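Long-range contact in titin (Homo sapiens, PDB 5JDD), which probably serves as a modular elastic element of the muscle sarcomere, its I-band region built from chains of immunoglobulin domains: residues A[4-10]-A[77-83]. Sequence-based numbering, arbitrary orientation.
Sequences VKIIKKP and VGQLECK
Pro10 CD sits only 3.3 Å from Cys82 SG, a tight carbon-to-sulfur contact within an apolar interface that no direct hydrogen bond crosses. The sulfur is tucked over its own backbone (chi1 48°), which carries it toward the proline ring; on its other flank Ile6 CD1 rests at 4.0 Å. Ile6 runs its extended arm (chi2 174°) past the oppositely directed Leu80, so that CD1 packs on Leu80 CB at 3.7 Å. Leu80 CD1 reaches back to the carbonyl O of Val4, also at 3.7 Å. Strands 6-8 and 80-83 belong to the two facing sheets of an immunoglobulin I-set sandwich and run roughly parallel, 26° apart, with axes 9.5 Å from each other. Val25 of strand 21-27 touches both Ile6 and Cys82, extending the apolar layer inward. Val77, which opens the type II' turn to Leu80, meets Val4 nearly perpendicular, their CG1 atoms 4.1 Å apart. The Lys9 side chain lays CD against Cys82 CB at 3.9 Å. Past strand 6-8, at Pro10, one water donates to the carbonyl oxygens of both Pro10 and Lys83, tying the loop that leads toward strand 13-16 to strand 80-89.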
loop_
_atom_site.group_PDB
_atom_site.type_symbol
_atom_site.label_atom_id
_atom_site.label_comp_id
_atom_site.label_asym_id
_atom_site.label_seq_id
_atom_site.Cartn_x
_atom_site.Cartn_y
_atom_site.Cartn_z
ATOM N N VAL A 4 16.275 -56.436 -4.982
ATOM C CA VAL A 4 16.014 -55.083 -4.489
ATOM C C VAL A 4 14.842 -54.466 -5.249
ATOM O O VAL A 4 14.794 -54.507 -6.480
ATOM C CB VAL A 4 17.258 -54.166 -4.610
ATOM C CG1 VAL A 4 16.915 -52.735 -4.226
ATOM C CG2 VAL A 4 18.394 -54.695 -3.740
ATOM N N LYS A 5 13.897 -53.901 -4.507
ATOM C CA LYS A 5 12.699 -53.309 -5.079
ATOM C C LYS A 5 12.544 -51.874 -4.577
ATOM O O LYS A 5 12.878 -51.573 -3.428
ATOM C CB LYS A 5 11.469 -54.128 -4.661
ATOM C CG LYS A 5 11.620 -55.633 -4.906
ATOM C CD LYS A 5 10.466 -56.451 -4.318
ATOM C CE LYS A 5 10.707 -56.833 -2.858
ATOM N NZ LYS A 5 11.909 -57.705 -2.683
ATOM N N ILE A 6 12.045 -50.981 -5.428
ATOM C CA ILE A 6 11.596 -49.687 -4.938
ATOM C C ILE A 6 10.194 -49.867 -4.348
ATOM O O ILE A 6 9.298 -50.435 -4.984
ATOM C CB ILE A 6 11.628 -48.591 -6.028
ATOM C CG1 ILE A 6 13.080 -48.274 -6.413
ATOM C CG2 ILE A 6 10.922 -47.328 -5.545
ATOM C CD1 ILE A 6 13.213 -47.317 -7.573
ATOM N N ILE A 7 10.027 -49.409 -3.114
ATOM C CA ILE A 7 8.800 -49.616 -2.350
ATOM C C ILE A 7 7.943 -48.355 -2.335
ATOM O O ILE A 7 6.750 -48.401 -2.626
ATOM C CB ILE A 7 9.132 -50.057 -0.908
ATOM C CG1 ILE A 7 9.820 -51.426 -0.921
ATOM C CG2 ILE A 7 7.875 -50.061 -0.018
ATOM C CD1 ILE A 7 8.955 -52.558 -1.498
ATOM N N LYS A 8 8.555 -47.226 -1.993
ATOM C CA LYS A 8 7.864 -45.945 -2.023
ATOM C C LYS A 8 8.643 -44.953 -2.887
ATOM O O LYS A 8 9.839 -44.735 -2.669
ATOM C CB LYS A 8 7.673 -45.416 -0.598
ATOM C CG LYS A 8 7.136 -43.998 -0.520
ATOM C CD LYS A 8 8.252 -43.018 -0.198
ATOM C CE LYS A 8 7.933 -41.625 -0.706
ATOM N NZ LYS A 8 6.469 -41.363 -0.661
ATOM N N LYS A 9 7.969 -44.365 -3.873
ATOM C CA LYS A 9 8.613 -43.478 -4.840
ATOM C C LYS A 9 8.491 -42.018 -4.414
ATOM O O LYS A 9 7.567 -41.664 -3.687
ATOM C CB LYS A 9 7.989 -43.683 -6.224
ATOM C CG LYS A 9 8.095 -45.124 -6.724
ATOM C CD LYS A 9 7.917 -45.226 -8.237
ATOM C CE LYS A 9 6.487 -45.572 -8.641
ATOM N NZ LYS A 9 5.600 -44.378 -8.666
ATOM N N PRO A 10 9.423 -41.160 -4.862
ATOM C CA PRO A 10 9.348 -39.739 -4.514
ATOM C C PRO A 10 8.134 -39.060 -5.135
ATOM O O PRO A 10 7.619 -39.498 -6.172
ATOM C CB PRO A 10 10.650 -39.159 -5.082
ATOM C CG PRO A 10 11.081 -40.113 -6.114
ATOM C CD PRO A 10 10.652 -41.465 -5.603
ATOM N N VAL A 77 18.365 -46.396 -8.293
ATOM C CA VAL A 77 18.642 -47.512 -7.401
ATOM C C VAL A 77 18.917 -48.728 -8.279
ATOM O O VAL A 77 17.988 -49.313 -8.839
ATOM C CB VAL A 77 17.426 -47.811 -6.503
ATOM C CG1 VAL A 77 17.741 -48.941 -5.541
ATOM C CG2 VAL A 77 16.991 -46.557 -5.745
ATOM N N GLY A 78 20.185 -49.106 -8.414
ATOM C CA GLY A 78 20.550 -50.120 -9.391
ATOM C C GLY A 78 20.219 -49.615 -10.784
ATOM O O GLY A 78 20.661 -48.536 -11.179
ATOM N N GLN A 79 19.430 -50.384 -11.530
ATOM C CA GLN A 79 18.951 -49.922 -12.830
ATOM C C GLN A 79 17.540 -49.347 -12.715
ATOM O O GLN A 79 16.955 -48.918 -13.714
ATOM C CB GLN A 79 18.968 -51.056 -13.854
ATOM C CG GLN A 79 20.338 -51.657 -14.104
ATOM C CD GLN A 79 20.263 -52.925 -14.926
ATOM O OE1 GLN A 79 19.297 -53.149 -15.656
ATOM N NE2 GLN A 79 21.279 -53.768 -14.806
ATOM N N LEU A 80 17.000 -49.352 -11.496
ATOM C CA LEU A 80 15.665 -48.816 -11.241
ATOM C C LEU A 80 15.756 -47.310 -11.080
ATOM O O LEU A 80 16.675 -46.801 -10.435
ATOM C CB LEU A 80 15.066 -49.421 -9.969
ATOM C CG LEU A 80 15.017 -50.948 -9.892
ATOM C CD1 LEU A 80 14.694 -51.383 -8.473
ATOM C CD2 LEU A 80 13.995 -51.507 -10.867
ATOM N N GLU A 81 14.806 -46.598 -11.672
ATOM C CA GLU A 81 14.754 -45.149 -11.536
ATOM C C GLU A 81 13.354 -44.707 -11.165
ATOM O O GLU A 81 12.370 -45.386 -11.465
ATOM C CB GLU A 81 15.180 -44.460 -12.831
ATOM C CG GLU A 81 16.552 -44.859 -13.334
ATOM C CD GLU A 81 16.928 -44.134 -14.609
ATOM O OE1 GLU A 81 16.204 -43.184 -14.981
ATOM O OE2 GLU A 81 17.943 -44.519 -15.236
ATOM N N CYS A 82 13.275 -43.560 -10.505
ATOM C CA CYS A 82 11.998 -42.905 -10.260
ATOM C C CYS A 82 12.214 -41.400 -10.225
ATOM O O CYS A 82 13.285 -40.918 -9.848
ATOM C CB CYS A 82 11.333 -43.403 -8.970
ATOM S SG CYS A 82 12.406 -43.447 -7.520
ATOM N N LYS A 83 11.191 -40.663 -10.634
ATOM C CA LYS A 83 11.317 -39.233 -10.831
ATOM C C LYS A 83 10.202 -38.478 -10.136
ATOM O O LYS A 83 9.089 -38.984 -9.983
ATOM C CB LYS A 83 11.265 -38.909 -12.326
ATOM C CG LYS A 83 12.435 -39.431 -13.129
ATOM C CD LYS A 83 12.159 -39.307 -14.619
ATOM C CE LYS A 83 13.281 -39.930 -15.447
ATOM N NZ LYS A 83 14.549 -39.149 -15.354
HETATM O O HOH W 1 8.552 -41.077 -8.416
#